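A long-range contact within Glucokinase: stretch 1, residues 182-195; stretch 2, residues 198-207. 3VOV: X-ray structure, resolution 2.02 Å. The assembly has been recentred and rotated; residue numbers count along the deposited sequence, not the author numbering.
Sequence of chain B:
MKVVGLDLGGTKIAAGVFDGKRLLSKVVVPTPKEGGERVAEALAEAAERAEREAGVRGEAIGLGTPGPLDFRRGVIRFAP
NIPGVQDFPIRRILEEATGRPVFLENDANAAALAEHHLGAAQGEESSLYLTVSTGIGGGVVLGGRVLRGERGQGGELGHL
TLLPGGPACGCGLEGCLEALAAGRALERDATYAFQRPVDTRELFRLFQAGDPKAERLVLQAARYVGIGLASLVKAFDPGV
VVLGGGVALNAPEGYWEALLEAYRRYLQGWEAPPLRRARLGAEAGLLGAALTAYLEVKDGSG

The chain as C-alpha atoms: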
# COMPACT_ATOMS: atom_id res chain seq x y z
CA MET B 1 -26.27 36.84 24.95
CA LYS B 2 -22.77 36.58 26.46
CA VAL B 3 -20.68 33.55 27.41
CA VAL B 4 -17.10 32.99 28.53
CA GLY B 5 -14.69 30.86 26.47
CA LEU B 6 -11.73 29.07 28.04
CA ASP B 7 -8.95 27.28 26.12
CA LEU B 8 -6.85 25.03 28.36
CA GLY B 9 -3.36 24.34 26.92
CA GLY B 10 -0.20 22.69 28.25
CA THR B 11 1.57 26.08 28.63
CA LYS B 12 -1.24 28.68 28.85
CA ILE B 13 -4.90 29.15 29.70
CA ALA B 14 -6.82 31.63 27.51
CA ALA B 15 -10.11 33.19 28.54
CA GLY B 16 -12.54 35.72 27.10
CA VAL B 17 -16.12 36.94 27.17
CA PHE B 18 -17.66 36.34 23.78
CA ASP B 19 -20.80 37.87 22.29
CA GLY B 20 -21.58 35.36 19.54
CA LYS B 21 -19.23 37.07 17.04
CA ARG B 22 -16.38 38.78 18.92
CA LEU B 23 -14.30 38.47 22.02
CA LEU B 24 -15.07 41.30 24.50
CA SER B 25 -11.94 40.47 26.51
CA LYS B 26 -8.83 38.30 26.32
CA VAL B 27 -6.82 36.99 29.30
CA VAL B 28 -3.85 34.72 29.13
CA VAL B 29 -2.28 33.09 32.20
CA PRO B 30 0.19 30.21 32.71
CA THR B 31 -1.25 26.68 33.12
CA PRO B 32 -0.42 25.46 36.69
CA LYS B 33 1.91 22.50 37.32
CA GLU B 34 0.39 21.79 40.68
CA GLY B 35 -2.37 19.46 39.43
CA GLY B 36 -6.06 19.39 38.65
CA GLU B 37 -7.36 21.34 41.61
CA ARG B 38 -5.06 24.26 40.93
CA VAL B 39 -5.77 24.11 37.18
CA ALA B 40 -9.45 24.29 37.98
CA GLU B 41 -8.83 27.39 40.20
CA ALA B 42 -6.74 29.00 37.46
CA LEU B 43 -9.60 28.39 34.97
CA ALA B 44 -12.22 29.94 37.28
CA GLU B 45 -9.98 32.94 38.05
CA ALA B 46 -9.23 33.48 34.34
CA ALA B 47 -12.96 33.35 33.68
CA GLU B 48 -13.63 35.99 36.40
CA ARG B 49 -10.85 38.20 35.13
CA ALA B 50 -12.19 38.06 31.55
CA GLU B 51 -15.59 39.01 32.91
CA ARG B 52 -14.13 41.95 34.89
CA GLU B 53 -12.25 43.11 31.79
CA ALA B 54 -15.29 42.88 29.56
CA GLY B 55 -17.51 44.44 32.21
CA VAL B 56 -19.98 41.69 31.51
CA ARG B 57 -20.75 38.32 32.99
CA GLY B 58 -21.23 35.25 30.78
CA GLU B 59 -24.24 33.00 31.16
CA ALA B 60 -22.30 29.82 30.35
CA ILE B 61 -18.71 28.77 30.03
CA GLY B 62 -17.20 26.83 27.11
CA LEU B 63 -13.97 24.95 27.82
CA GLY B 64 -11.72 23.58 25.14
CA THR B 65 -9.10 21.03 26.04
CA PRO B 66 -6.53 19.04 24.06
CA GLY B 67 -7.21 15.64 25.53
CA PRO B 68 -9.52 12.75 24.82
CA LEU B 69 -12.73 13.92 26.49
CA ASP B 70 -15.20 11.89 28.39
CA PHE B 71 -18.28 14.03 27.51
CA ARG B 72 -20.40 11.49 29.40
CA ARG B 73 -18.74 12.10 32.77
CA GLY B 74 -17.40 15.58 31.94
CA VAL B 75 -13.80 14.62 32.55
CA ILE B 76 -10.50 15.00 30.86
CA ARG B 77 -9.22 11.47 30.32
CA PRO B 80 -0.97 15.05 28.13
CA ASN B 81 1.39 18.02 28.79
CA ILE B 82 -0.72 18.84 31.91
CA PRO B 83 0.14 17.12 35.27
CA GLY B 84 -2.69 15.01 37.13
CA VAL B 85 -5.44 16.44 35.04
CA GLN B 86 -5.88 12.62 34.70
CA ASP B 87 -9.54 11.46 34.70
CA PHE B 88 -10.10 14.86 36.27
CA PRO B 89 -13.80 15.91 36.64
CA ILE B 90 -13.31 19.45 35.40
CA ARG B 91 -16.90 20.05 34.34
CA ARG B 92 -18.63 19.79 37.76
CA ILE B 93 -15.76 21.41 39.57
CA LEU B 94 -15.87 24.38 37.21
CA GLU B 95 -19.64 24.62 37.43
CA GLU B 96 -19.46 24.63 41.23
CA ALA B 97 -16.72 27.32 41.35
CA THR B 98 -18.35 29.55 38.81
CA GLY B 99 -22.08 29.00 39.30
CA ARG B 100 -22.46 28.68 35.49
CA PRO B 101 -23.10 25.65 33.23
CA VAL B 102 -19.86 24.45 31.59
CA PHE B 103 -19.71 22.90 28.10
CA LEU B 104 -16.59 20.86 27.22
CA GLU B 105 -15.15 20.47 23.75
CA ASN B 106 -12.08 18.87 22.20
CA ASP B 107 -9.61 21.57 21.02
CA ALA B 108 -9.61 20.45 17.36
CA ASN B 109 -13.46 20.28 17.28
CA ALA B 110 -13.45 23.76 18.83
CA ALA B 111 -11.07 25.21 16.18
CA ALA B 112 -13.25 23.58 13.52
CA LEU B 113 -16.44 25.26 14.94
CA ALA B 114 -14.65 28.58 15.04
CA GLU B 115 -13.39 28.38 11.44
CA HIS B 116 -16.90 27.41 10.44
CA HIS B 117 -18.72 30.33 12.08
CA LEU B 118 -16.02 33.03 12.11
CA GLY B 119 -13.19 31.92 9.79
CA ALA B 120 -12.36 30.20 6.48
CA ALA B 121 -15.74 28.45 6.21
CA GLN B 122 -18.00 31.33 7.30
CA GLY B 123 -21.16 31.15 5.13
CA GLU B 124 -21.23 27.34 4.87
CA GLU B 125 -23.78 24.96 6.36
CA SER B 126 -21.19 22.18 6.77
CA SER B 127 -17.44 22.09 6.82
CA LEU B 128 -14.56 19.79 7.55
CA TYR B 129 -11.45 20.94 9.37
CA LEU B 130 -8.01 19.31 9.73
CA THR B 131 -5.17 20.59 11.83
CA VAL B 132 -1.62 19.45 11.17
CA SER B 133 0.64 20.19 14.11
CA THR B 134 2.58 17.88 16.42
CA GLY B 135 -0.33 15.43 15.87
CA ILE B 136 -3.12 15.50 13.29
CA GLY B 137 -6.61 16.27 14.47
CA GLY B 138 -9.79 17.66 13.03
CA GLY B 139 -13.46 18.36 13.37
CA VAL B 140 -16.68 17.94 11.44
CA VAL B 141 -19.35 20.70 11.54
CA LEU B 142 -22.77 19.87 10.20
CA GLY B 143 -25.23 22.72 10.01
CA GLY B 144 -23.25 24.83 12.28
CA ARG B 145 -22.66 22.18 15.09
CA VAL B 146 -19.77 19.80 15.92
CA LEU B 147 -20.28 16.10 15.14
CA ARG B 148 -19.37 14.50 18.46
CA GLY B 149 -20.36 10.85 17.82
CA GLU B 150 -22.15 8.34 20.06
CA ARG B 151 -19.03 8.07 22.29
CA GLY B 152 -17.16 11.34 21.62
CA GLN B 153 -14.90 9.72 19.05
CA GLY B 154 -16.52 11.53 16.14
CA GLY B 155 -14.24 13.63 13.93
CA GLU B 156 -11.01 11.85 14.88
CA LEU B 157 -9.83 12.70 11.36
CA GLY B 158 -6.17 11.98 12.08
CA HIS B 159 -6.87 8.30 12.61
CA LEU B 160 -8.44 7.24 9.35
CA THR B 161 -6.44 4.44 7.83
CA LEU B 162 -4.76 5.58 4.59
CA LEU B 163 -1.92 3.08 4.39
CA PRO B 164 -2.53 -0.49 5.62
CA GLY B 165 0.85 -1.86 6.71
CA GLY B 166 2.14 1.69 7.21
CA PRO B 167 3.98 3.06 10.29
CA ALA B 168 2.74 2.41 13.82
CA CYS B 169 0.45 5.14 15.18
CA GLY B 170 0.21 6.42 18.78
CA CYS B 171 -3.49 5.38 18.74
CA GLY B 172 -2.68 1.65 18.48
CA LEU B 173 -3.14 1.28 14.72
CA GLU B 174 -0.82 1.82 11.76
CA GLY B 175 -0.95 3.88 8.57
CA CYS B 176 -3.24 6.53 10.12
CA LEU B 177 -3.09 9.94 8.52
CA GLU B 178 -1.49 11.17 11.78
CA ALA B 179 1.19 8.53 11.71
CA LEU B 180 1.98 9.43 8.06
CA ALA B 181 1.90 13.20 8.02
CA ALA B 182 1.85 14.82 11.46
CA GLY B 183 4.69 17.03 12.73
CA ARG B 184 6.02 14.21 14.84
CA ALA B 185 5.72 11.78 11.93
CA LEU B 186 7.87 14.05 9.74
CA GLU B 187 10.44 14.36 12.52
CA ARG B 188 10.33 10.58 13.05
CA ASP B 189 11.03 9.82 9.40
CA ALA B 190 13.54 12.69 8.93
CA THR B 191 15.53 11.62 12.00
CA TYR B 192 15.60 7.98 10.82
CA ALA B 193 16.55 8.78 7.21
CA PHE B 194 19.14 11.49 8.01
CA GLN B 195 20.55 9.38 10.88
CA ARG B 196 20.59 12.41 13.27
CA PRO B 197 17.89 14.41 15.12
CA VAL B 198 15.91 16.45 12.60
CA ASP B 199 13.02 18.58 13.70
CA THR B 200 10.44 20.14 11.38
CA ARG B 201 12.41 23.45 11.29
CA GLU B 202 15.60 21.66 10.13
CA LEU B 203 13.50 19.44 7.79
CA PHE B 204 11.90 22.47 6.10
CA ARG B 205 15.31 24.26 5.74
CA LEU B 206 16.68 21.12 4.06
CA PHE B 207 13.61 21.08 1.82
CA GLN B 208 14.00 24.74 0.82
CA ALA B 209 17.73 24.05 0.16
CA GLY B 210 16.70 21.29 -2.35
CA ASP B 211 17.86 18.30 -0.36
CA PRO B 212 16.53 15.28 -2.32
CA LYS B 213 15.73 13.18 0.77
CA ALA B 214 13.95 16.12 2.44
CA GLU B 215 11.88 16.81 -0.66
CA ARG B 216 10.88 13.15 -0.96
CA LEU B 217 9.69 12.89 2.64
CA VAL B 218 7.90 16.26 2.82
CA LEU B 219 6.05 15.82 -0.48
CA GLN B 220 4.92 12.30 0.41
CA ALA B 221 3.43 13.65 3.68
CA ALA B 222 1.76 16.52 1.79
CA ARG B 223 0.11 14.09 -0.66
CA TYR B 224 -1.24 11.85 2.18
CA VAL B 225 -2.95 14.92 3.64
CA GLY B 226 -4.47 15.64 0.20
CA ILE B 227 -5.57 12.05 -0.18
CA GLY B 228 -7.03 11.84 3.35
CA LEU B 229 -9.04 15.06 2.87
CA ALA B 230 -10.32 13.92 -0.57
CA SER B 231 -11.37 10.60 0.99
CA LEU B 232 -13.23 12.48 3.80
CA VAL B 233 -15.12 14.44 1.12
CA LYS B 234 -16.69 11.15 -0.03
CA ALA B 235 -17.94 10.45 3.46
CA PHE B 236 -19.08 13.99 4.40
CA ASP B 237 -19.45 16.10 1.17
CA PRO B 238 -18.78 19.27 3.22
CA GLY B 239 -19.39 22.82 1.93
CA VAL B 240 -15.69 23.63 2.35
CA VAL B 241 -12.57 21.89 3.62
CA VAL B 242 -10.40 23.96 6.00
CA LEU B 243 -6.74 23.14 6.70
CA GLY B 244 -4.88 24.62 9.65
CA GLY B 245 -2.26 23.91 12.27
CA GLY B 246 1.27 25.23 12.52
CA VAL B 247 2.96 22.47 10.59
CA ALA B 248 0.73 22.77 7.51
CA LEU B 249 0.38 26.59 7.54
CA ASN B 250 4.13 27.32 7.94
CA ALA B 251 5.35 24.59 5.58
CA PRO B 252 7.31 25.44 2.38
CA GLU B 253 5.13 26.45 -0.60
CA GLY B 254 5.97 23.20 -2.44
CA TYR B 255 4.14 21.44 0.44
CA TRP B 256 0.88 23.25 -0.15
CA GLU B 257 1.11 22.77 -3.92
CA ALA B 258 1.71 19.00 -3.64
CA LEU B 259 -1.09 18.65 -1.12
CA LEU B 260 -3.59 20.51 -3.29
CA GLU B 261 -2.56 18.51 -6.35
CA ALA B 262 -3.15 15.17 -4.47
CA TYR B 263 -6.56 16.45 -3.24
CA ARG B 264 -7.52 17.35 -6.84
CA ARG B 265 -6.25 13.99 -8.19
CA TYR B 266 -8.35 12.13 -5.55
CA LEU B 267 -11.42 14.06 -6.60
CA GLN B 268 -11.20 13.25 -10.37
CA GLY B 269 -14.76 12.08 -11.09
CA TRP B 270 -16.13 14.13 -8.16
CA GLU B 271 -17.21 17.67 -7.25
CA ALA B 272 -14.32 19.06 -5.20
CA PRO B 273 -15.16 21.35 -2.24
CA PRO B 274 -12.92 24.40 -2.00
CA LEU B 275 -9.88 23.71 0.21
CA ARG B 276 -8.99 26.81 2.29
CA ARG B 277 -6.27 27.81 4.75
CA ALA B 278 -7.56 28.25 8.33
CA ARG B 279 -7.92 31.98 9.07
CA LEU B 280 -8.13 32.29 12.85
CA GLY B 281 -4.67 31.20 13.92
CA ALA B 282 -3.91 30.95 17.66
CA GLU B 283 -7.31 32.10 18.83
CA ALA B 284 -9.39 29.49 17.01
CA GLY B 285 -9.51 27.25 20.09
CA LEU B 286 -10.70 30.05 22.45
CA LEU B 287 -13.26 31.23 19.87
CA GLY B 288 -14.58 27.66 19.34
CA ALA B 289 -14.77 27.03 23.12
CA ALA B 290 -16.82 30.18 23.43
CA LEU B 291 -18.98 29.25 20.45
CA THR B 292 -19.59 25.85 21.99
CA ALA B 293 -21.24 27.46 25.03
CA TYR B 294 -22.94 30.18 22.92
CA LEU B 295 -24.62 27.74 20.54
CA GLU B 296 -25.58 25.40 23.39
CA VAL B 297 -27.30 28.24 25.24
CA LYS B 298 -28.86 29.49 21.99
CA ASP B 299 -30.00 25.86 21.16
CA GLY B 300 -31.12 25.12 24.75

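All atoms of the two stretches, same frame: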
# COMPACT_ATOMS: atom_id res chain seq x y z
N ALA B 182 1.79 13.83 10.38
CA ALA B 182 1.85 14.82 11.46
C ALA B 182 3.29 15.37 11.59
O ALA B 182 4.24 14.75 11.11
CB ALA B 182 1.40 14.19 12.80
N GLY B 183 3.42 16.52 12.24
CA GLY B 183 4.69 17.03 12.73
C GLY B 183 5.61 16.00 13.28
O GLY B 183 6.73 15.88 12.81
N ARG B 184 5.16 15.21 14.24
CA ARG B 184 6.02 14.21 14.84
C ARG B 184 6.33 13.07 13.90
O ARG B 184 7.34 12.42 14.05
CB ARG B 184 5.43 13.65 16.13
CG ARG B 184 5.46 14.65 17.29
CD ARG B 184 4.84 14.05 18.54
NE ARG B 184 5.52 12.82 18.86
CZ ARG B 184 4.94 11.63 18.89
NH1 ARG B 184 5.67 10.56 19.21
NH2 ARG B 184 3.66 11.50 18.64
N ALA B 185 5.44 12.81 12.95
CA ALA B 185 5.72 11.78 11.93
C ALA B 185 6.86 12.24 10.99
O ALA B 185 7.77 11.49 10.66
CB ALA B 185 4.47 11.50 11.16
N LEU B 186 6.80 13.50 10.56
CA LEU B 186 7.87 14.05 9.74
C LEU B 186 9.22 14.00 10.45
O LEU B 186 10.24 13.60 9.87
CB LEU B 186 7.56 15.50 9.41
CG LEU B 186 6.34 15.83 8.54
CD1 LEU B 186 6.12 17.36 8.53
CD2 LEU B 186 6.55 15.32 7.10
N GLU B 187 9.23 14.41 11.71
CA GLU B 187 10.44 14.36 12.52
C GLU B 187 10.93 12.93 12.73
O GLU B 187 12.15 12.68 12.74
CB GLU B 187 10.22 15.03 13.87
CG GLU B 187 9.87 16.50 13.70
CD GLU B 187 9.68 17.24 15.02
OE1 GLU B 187 9.43 16.59 16.06
OE2 GLU B 187 9.73 18.47 14.98
N ARG B 188 9.98 11.99 12.92
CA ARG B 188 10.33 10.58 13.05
C ARG B 188 11.06 10.10 11.78
O ARG B 188 12.16 9.47 11.81
CB ARG B 188 9.06 9.74 13.29
CG ARG B 188 9.29 8.23 13.20
CD ARG B 188 8.02 7.39 12.78
NE ARG B 188 7.53 7.78 11.44
CZ ARG B 188 6.24 7.85 11.06
NH1 ARG B 188 5.23 7.59 11.91
NH2 ARG B 188 5.94 8.21 9.82
N ASP B 189 10.46 10.38 10.63
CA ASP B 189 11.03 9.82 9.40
C ASP B 189 12.31 10.60 8.99
O ASP B 189 13.23 10.02 8.37
CB ASP B 189 10.02 9.89 8.25
CG ASP B 189 8.86 8.92 8.44
OD1 ASP B 189 9.07 7.86 9.08
OD2 ASP B 189 7.74 9.21 7.97
N ALA B 190 12.35 11.91 9.30
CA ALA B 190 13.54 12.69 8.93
C ALA B 190 14.74 12.28 9.80
O ALA B 190 15.86 12.15 9.29
CB ALA B 190 13.29 14.13 9.00
N THR B 191 14.48 12.05 11.08
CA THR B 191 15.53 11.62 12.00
C THR B 191 16.04 10.22 11.62
O THR B 191 17.24 9.98 11.63
CB THR B 191 14.98 11.67 13.47
OG1 THR B 191 14.67 13.04 13.79
CG2 THR B 191 15.97 11.11 14.47
N TYR B 192 15.15 9.31 11.26
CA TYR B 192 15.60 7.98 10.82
C TYR B 192 16.44 8.04 9.53
O TYR B 192 17.54 7.43 9.43
CB TYR B 192 14.37 7.06 10.63
CG TYR B 192 14.75 5.70 10.08
CD1 TYR B 192 15.29 4.72 10.92
CD2 TYR B 192 14.61 5.43 8.72
CE1 TYR B 192 15.67 3.47 10.41
CE2 TYR B 192 15.00 4.17 8.20
CZ TYR B 192 15.51 3.21 9.05
OH TYR B 192 15.87 1.97 8.55
N ALA B 193 15.94 8.76 8.54
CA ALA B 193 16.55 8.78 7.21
C ALA B 193 17.85 9.59 7.16
O ALA B 193 18.80 9.19 6.48
CB ALA B 193 15.55 9.32 6.19
N PHE B 194 17.89 10.72 7.89
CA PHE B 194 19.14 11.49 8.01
C PHE B 194 20.12 10.96 9.03
O PHE B 194 21.24 11.46 9.10
CB PHE B 194 18.86 12.98 8.21
CG PHE B 194 18.37 13.66 6.95
CD1 PHE B 194 19.26 14.25 6.05
CD2 PHE B 194 17.00 13.66 6.63
CE1 PHE B 194 18.80 14.84 4.87
CE2 PHE B 194 16.53 14.26 5.41
CZ PHE B 194 17.43 14.85 4.56
N GLN B 195 19.71 9.98 9.85
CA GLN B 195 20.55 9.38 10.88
C GLN B 195 21.09 10.39 11.92
O GLN B 195 22.17 10.20 12.43
CB GLN B 195 21.70 8.56 10.25
CG GLN B 195 21.17 7.57 9.23
CD GLN B 195 22.23 6.60 8.74
OE1 GLN B 195 22.96 6.02 9.53
NE2 GLN B 195 22.31 6.41 7.42
N VAL B 198 16.37 15.42 13.51
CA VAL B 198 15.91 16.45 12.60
C VAL B 198 14.53 16.84 13.00
O VAL B 198 13.60 16.00 12.97
CB VAL B 198 15.88 15.96 11.15
CG1 VAL B 198 15.33 17.08 10.19
CG2 VAL B 198 17.28 15.45 10.72
N ASP B 199 14.35 18.11 13.36
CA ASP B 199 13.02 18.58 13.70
C ASP B 199 12.41 19.21 12.47
O ASP B 199 13.09 19.31 11.43
CB ASP B 199 13.01 19.50 14.94
CG ASP B 199 13.84 20.76 14.76
OD1 ASP B 199 14.22 21.09 13.62
OD2 ASP B 199 14.11 21.41 15.80
N THR B 200 11.14 19.60 12.55
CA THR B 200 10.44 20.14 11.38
C THR B 200 11.09 21.43 10.85
O THR B 200 11.10 21.66 9.63
CB THR B 200 8.97 20.45 11.66
OG1 THR B 200 8.90 21.38 12.74
CG2 THR B 200 8.19 19.18 12.04
N ARG B 201 11.60 22.30 11.75
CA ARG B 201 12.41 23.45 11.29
C ARG B 201 13.60 23.05 10.41
O ARG B 201 13.74 23.60 9.35
CB ARG B 201 12.88 24.35 12.43
CG ARG B 201 11.84 25.39 12.79
CD ARG B 201 11.51 25.41 14.28
NE ARG B 201 12.55 26.04 15.08
CZ ARG B 201 13.16 25.50 16.14
NH1 ARG B 201 12.86 24.27 16.58
NH2 ARG B 201 14.08 26.20 16.77
N GLU B 202 14.43 22.12 10.88
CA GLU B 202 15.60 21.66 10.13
C GLU B 202 15.11 20.94 8.85
O GLU B 202 15.64 21.19 7.75
CB GLU B 202 16.49 20.79 11.05
CG GLU B 202 17.61 19.88 10.44
CD GLU B 202 18.83 20.62 9.93
OE1 GLU B 202 18.90 21.88 9.97
OE2 GLU B 202 19.75 19.93 9.45
N LEU B 203 14.08 20.11 8.97
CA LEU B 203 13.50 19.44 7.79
C LEU B 203 13.07 20.44 6.71
O LEU B 203 13.40 20.27 5.53
CB LEU B 203 12.33 18.49 8.16
CG LEU B 203 11.62 17.79 6.98
CD1 LEU B 203 12.58 16.86 6.20
CD2 LEU B 203 10.33 17.04 7.46
N PHE B 204 12.36 21.50 7.10
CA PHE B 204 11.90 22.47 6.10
C PHE B 204 13.06 23.33 5.49
O PHE B 204 12.99 23.75 4.34
CB PHE B 204 10.78 23.37 6.66
CG PHE B 204 9.47 22.66 6.97
CD1 PHE B 204 8.56 23.24 7.85
CD2 PHE B 204 9.13 21.43 6.36
CE1 PHE B 204 7.34 22.60 8.16
CE2 PHE B 204 7.92 20.79 6.66
CZ PHE B 204 7.01 21.39 7.56
N ARG B 205 14.10 23.59 6.27
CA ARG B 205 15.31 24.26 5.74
C ARG B 205 15.96 23.37 4.68
O ARG B 205 16.25 23.82 3.57
CB ARG B 205 16.31 24.54 6.89
CG ARG B 205 17.76 24.84 6.42
CD ARG B 205 18.80 24.93 7.57
NE ARG B 205 19.40 23.63 7.88
CZ ARG B 205 20.20 22.94 7.07
NH1 ARG B 205 20.52 23.38 5.85
NH2 ARG B 205 20.70 21.77 7.49
N LEU B 206 16.16 22.09 5.01
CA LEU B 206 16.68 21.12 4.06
C LEU B 206 15.86 21.04 2.78
O LEU B 206 16.41 20.99 1.66
CB LEU B 206 16.79 19.74 4.73
CG LEU B 206 17.93 19.52 5.73
CD1 LEU B 206 17.65 18.31 6.57
CD2 LEU B 206 19.29 19.40 4.97
N PHE B 207 14.54 21.05 2.94
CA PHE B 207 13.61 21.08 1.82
C PHE B 207 13.83 22.32 0.92
O PHE B 207 14.01 22.22 -0.33
CB PHE B 207 12.15 21.02 2.32
CG PHE B 207 11.12 21.03 1.20
CD1 PHE B 207 10.59 19.85 0.71
CD2 PHE B 207 10.68 22.22 0.65
CE1 PHE B 207 9.63 19.84 -0.28
CE2 PHE B 207 9.72 22.23 -0.37
CZ PHE B 207 9.20 21.01 -0.84

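Two side chains of the first helix bind backbone NH groups at the start of the second stretch. Val198 N donates to Thr191 OG1 at 2.9 Å, and the bond is almost straight at 174°. The same hydroxyl donates to Glu187 O, 2.8 Å from Thr191 OG1. Thr191 thus relays between its own helix and the incoming chain. Thr200 N donates to Glu187 OE2 at 3.0 Å. Thr200 lies in the first turn of helix 200-207, where backbone NH groups have no carbonyl of a preceding turn to bind. Asp199 is the N-cap of this helix, and its OD1 accepts from Glu202 N at 2.9 Å. Glu187 and Asp199 therefore each serve a different NH of that turn. The backbones come close here: Glu187 CA lies 3.6 Å from Val198 O, a CA-H...O contact.

Beyond this polar edge the contact is apolar. The helix axes approach to 9.7 Å at an angle of 67°. Leu186 CB packs on Leu203 CD2 at 3.7 Å. Ala190 CB touches Val198 CG1 at 3.8 Å and Leu203 CD1 at 4.0 Å, both on the side facing the second stretch. Phe194 CB meets Val198 CG2 at 3.9 Å. Leu206 CD1 sits over one face of the Phe194 ring, 4.1 Å from the ring centroid, in a CH-pi contact.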